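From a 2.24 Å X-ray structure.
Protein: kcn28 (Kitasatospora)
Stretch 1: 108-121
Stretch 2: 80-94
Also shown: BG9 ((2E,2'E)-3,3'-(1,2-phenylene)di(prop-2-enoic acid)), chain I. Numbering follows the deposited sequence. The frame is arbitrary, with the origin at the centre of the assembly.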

# COMPACT_ATOMS: atom_id res chain seq x y z
N VAL A 108 -4.53 7.69 4.70
CA VAL A 108 -5.19 7.12 5.87
C VAL A 108 -4.49 7.55 7.16
O VAL A 108 -5.15 7.81 8.17
CB VAL A 108 -5.23 5.58 5.77
CG1 VAL A 108 -6.01 4.98 6.93
CG2 VAL A 108 -5.84 5.15 4.46
N LEU A 109 -3.16 7.63 7.14
CA LEU A 109 -2.40 8.00 8.32
C LEU A 109 -2.27 9.51 8.49
O LEU A 109 -1.69 9.96 9.48
CB LEU A 109 -1.01 7.36 8.27
CG LEU A 109 -0.94 5.83 8.28
CD1 LEU A 109 0.49 5.33 8.31
CD2 LEU A 109 -1.71 5.26 9.45
N ALA A 110 -2.83 10.30 7.58
CA ALA A 110 -2.80 11.75 7.65
C ALA A 110 -4.15 12.32 8.05
O ALA A 110 -4.50 13.45 7.67
CB ALA A 110 -2.32 12.34 6.33
N TYR A 111 -4.91 11.57 8.84
CA TYR A 111 -6.23 11.97 9.30
C TYR A 111 -6.26 13.26 10.13
O TYR A 111 -7.33 13.86 10.25
CB TYR A 111 -6.88 10.83 10.10
CG TYR A 111 -6.05 10.34 11.25
CD1 TYR A 111 -6.19 10.90 12.52
CD2 TYR A 111 -5.12 9.33 11.08
CE1 TYR A 111 -5.42 10.46 13.59
CE2 TYR A 111 -4.35 8.88 12.14
CZ TYR A 111 -4.50 9.45 13.38
OH TYR A 111 -3.72 9.00 14.42
N PRO A 112 -5.15 13.73 10.74
CA PRO A 112 -5.21 15.08 11.33
C PRO A 112 -5.61 16.15 10.32
O PRO A 112 -6.17 17.18 10.73
CB PRO A 112 -3.78 15.30 11.85
CG PRO A 112 -3.35 13.95 12.23
CD PRO A 112 -3.91 13.05 11.16
N ALA A 113 -5.37 15.92 9.03
CA ALA A 113 -5.86 16.86 8.03
C ALA A 113 -7.38 16.94 8.03
O ALA A 113 -7.93 18.02 7.78
CB ALA A 113 -5.34 16.46 6.64
N ARG A 114 -8.06 15.83 8.31
CA ARG A 114 -9.52 15.89 8.41
C ARG A 114 -9.96 16.73 9.60
O ARG A 114 -10.91 17.52 9.50
CB ARG A 114 -10.11 14.49 8.52
CG ARG A 114 -11.61 14.49 8.70
CD ARG A 114 -12.14 13.09 8.97
NE ARG A 114 -13.60 13.07 9.05
CZ ARG A 114 -14.33 12.02 9.40
NH1 ARG A 114 -13.75 10.87 9.73
NH2 ARG A 114 -15.65 12.12 9.43
N VAL A 115 -9.26 16.60 10.74
CA VAL A 115 -9.58 17.43 11.90
C VAL A 115 -9.44 18.90 11.53
O VAL A 115 -10.30 19.72 11.86
CB VAL A 115 -8.66 17.06 13.08
CG1 VAL A 115 -8.90 18.01 14.26
CG2 VAL A 115 -8.87 15.61 13.49
N LEU A 116 -8.37 19.23 10.80
CA LEU A 116 -8.17 20.59 10.34
C LEU A 116 -9.30 21.01 9.40
O LEU A 116 -9.83 22.12 9.51
CB LEU A 116 -6.81 20.68 9.65
CG LEU A 116 -6.00 21.97 9.70
CD1 LEU A 116 -5.20 22.20 8.42
CD2 LEU A 116 -6.84 23.17 10.07
N ALA A 117 -9.69 20.11 8.49
CA ALA A 117 -10.77 20.42 7.56
C ALA A 117 -12.08 20.65 8.29
O ALA A 117 -12.87 21.52 7.90
CB ALA A 117 -10.91 19.30 6.53
N MET A 118 -12.34 19.88 9.34
CA MET A 118 -13.55 20.08 10.13
C MET A 118 -13.54 21.44 10.83
O MET A 118 -14.57 22.12 10.89
CB MET A 118 -13.71 18.94 11.13
CG MET A 118 -14.16 17.64 10.48
SD MET A 118 -13.88 16.18 11.50
CE MET A 118 -15.29 16.27 12.60
N ASN A 119 -12.37 21.86 11.34
CA ASN A 119 -12.27 23.16 12.00
C ASN A 119 -12.61 24.30 11.05
O ASN A 119 -13.26 25.27 11.45
CB ASN A 119 -10.86 23.35 12.57
CG ASN A 119 -10.57 22.48 13.79
OD1 ASN A 119 -11.47 21.97 14.43
ND2 ASN A 119 -9.29 22.33 14.10
N TRP A 120 -12.16 24.21 9.80
CA TRP A 120 -12.27 25.30 8.84
C TRP A 120 -13.44 25.16 7.88
O TRP A 120 -13.58 25.98 6.97
CB TRP A 120 -10.97 25.43 8.04
CG TRP A 120 -9.79 25.85 8.85
CD1 TRP A 120 -9.80 26.39 10.10
CD2 TRP A 120 -8.42 25.82 8.43
NE1 TRP A 120 -8.52 26.68 10.50
CE2 TRP A 120 -7.66 26.34 9.49
CE3 TRP A 120 -7.77 25.40 7.27
CZ2 TRP A 120 -6.27 26.45 9.42
CZ3 TRP A 120 -6.40 25.51 7.20
CH2 TRP A 120 -5.66 26.03 8.27
N GLY A 121 -14.30 24.16 8.08
CA GLY A 121 -15.42 23.96 7.17
C GLY A 121 -15.00 23.70 5.74
O GLY A 121 -15.65 24.18 4.81
C1 BG9 I . -4.97 1.25 6.96
C2 BG9 I . -4.67 0.89 8.28
C3 BG9 I . -3.37 0.98 8.76
C4 BG9 I . -2.35 1.46 7.92
C5 BG9 I . -2.65 1.83 6.61
C6 BG9 I . -3.95 1.72 6.13
C7 BG9 I . -0.90 1.59 8.43
C8 BG9 I . -0.01 0.61 8.25
C9 BG9 I . 1.43 0.77 8.77
C10 BG9 I . -3.09 0.58 10.22
C11 BG9 I . -3.95 -0.24 10.83
C12 BG9 I . -3.71 -0.66 12.29
O2 BG9 I . -4.59 -0.56 13.08
O3 BG9 I . 1.50 0.31 10.10
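Stretch 2 80-94: VFLDDAVGMLPQLRA

Stretch 2 is helical throughout, part of a longer helix, and is kinked at Pro-90, whose N cannot bond to the turn before. It packs on the helix in the second part of stretch 1. The two run in the same general sense, with a crossing angle of -45° and axes 9.1 Å apart at closest approach. The contact is mostly apolar.

Leu-109 points toward stretch 2, and its CD1 lies 3.9 Å from Phe-81 CE1. Both side chains also border the ligand BG9. A water donates to Leu-109 O (3.1 Å) and to Asp-84 OD2 (2.8 Å), bridging that backbone oxygen and the Asp-84 carboxylate. Tyr-111 starts sideways, but its OH reaches to 3.5 Å from Ala-85 CB. A second water joins Tyr-111 OH (2.5 Å) to Phe-81 O (2.7 Å).

Pro-112 sits where the backbones come close, its CA 5.4 Å from Leu-89 CA. Its CG lies 3.7 Å from Ala-85 CA and 3.9 Å from Met-88 SD. Ala-113 CB is 4.1 Å from Leu-92 CD1. Val-115 CG1 meets Leu-89 CD2 at 3.9 Å.

Leu-116 CD1 packs 4.1 Å from Leu-92 CB, while its CD2 lies over one face of the Arg-93 guanidinium. At Trp-120, the ring edge faces Arg-93 O, with CH2 at 3.9 Å. Gly-121 then leaves the helix with positive phi.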

# COMPACT_ATOMS: atom_id res chain seq x y z
N VAL A 80 3.00 5.78 19.21
CA VAL A 80 3.79 6.48 18.21
C VAL A 80 2.87 7.17 17.20
O VAL A 80 3.10 8.32 16.81
CB VAL A 80 4.77 5.52 17.52
CG1 VAL A 80 5.32 6.13 16.24
CG2 VAL A 80 5.90 5.17 18.47
N PHE A 81 1.82 6.47 16.76
CA PHE A 81 0.88 7.07 15.82
C PHE A 81 0.16 8.26 16.43
O PHE A 81 0.01 9.30 15.79
CB PHE A 81 -0.12 6.01 15.34
CG PHE A 81 0.42 5.11 14.27
CD1 PHE A 81 0.84 5.63 13.05
CD2 PHE A 81 0.54 3.75 14.48
CE1 PHE A 81 1.34 4.80 12.07
CE2 PHE A 81 1.05 2.92 13.50
CZ PHE A 81 1.45 3.45 12.29
N LEU A 82 -0.28 8.13 17.69
CA LEU A 82 -0.94 9.24 18.35
C LEU A 82 0.02 10.41 18.53
O LEU A 82 -0.39 11.58 18.42
CB LEU A 82 -1.51 8.79 19.70
CG LEU A 82 -2.37 9.79 20.47
CD1 LEU A 82 -3.50 10.32 19.61
CD2 LEU A 82 -2.94 9.13 21.71
N ASP A 83 1.30 10.13 18.80
CA ASP A 83 2.29 11.19 18.85
C ASP A 83 2.39 11.91 17.52
O ASP A 83 2.50 13.14 17.48
CB ASP A 83 3.66 10.62 19.25
CG ASP A 83 3.74 10.24 20.71
OD1 ASP A 83 2.82 10.57 21.49
OD2 ASP A 83 4.76 9.62 21.09
N ASP A 84 2.38 11.16 16.42
CA ASP A 84 2.44 11.78 15.10
C ASP A 84 1.20 12.62 14.83
O ASP A 84 1.30 13.72 14.26
CB ASP A 84 2.62 10.72 14.02
CG ASP A 84 2.93 11.32 12.66
OD1 ASP A 84 3.92 12.07 12.55
OD2 ASP A 84 2.18 11.03 11.71
N ALA A 85 0.02 12.13 15.22
CA ALA A 85 -1.20 12.91 15.02
C ALA A 85 -1.17 14.20 15.83
O ALA A 85 -1.55 15.27 15.33
CB ALA A 85 -2.43 12.08 15.38
N VAL A 86 -0.71 14.13 17.08
CA VAL A 86 -0.62 15.32 17.92
C VAL A 86 0.37 16.32 17.33
O VAL A 86 0.14 17.53 17.37
CB VAL A 86 -0.26 14.91 19.36
CG1 VAL A 86 0.12 16.13 20.19
CG2 VAL A 86 -1.42 14.17 20.01
N GLY A 87 1.49 15.82 16.80
CA GLY A 87 2.48 16.70 16.20
C GLY A 87 2.08 17.26 14.85
O GLY A 87 2.49 18.36 14.47
N MET A 88 1.35 16.47 14.06
CA MET A 88 1.03 16.88 12.69
C MET A 88 0.06 18.05 12.66
O MET A 88 0.24 19.00 11.89
CB MET A 88 0.46 15.69 11.91
CG MET A 88 0.34 15.93 10.42
SD MET A 88 -0.56 14.62 9.57
CE MET A 88 0.43 13.18 9.97
N LEU A 89 -0.99 18.00 13.48
CA LEU A 89 -2.07 18.98 13.37
C LEU A 89 -1.60 20.42 13.53
O LEU A 89 -1.95 21.25 12.67
CB LEU A 89 -3.17 18.62 14.36
CG LEU A 89 -4.35 19.58 14.45
CD1 LEU A 89 -5.01 19.75 13.09
CD2 LEU A 89 -5.34 19.05 15.46
N PRO A 90 -0.82 20.79 14.56
CA PRO A 90 -0.38 22.19 14.64
C PRO A 90 0.50 22.61 13.48
O PRO A 90 0.44 23.76 13.04
CB PRO A 90 0.37 22.25 15.98
CG PRO A 90 0.75 20.85 16.27
CD PRO A 90 -0.31 19.99 15.69
N GLN A 91 1.34 21.70 12.97
CA GLN A 91 2.15 22.04 11.81
C GLN A 91 1.30 22.29 10.58
O GLN A 91 1.52 23.26 9.85
CB GLN A 91 3.17 20.93 11.55
CG GLN A 91 4.13 20.74 12.69
CD GLN A 91 5.16 19.69 12.38
OE1 GLN A 91 6.04 19.91 11.55
NE2 GLN A 91 5.08 18.56 13.06
N LEU A 92 0.29 21.44 10.35
CA LEU A 92 -0.62 21.66 9.24
C LEU A 92 -1.40 22.96 9.43
O LEU A 92 -1.62 23.70 8.47
CB LEU A 92 -1.59 20.49 9.12
CG LEU A 92 -1.00 19.15 8.68
CD1 LEU A 92 -2.11 18.13 8.59
CD2 LEU A 92 -0.28 19.29 7.35
N ARG A 93 -1.83 23.24 10.66
CA ARG A 93 -2.56 24.48 10.92
C ARG A 93 -1.70 25.70 10.60
O ARG A 93 -2.16 26.63 9.93
CB ARG A 93 -3.03 24.52 12.37
CG ARG A 93 -3.94 25.71 12.71
CD ARG A 93 -4.37 25.69 14.19
NE ARG A 93 -4.87 24.38 14.60
CZ ARG A 93 -6.12 23.96 14.46
NH1 ARG A 93 -7.04 24.74 13.90
NH2 ARG A 93 -6.46 22.74 14.87
N ALA A 94 -0.44 25.68 11.04
CA ALA A 94 0.45 26.81 10.80
C ALA A 94 0.70 27.02 9.31
O ALA A 94 0.73 28.16 8.83
CB ALA A 94 1.76 26.60 11.55
O HOH W 1 -1.40 8.50 13.61
O HOH W 2 -0.03 9.37 11.97
O HOH W 3 -6.92 27.98 12.68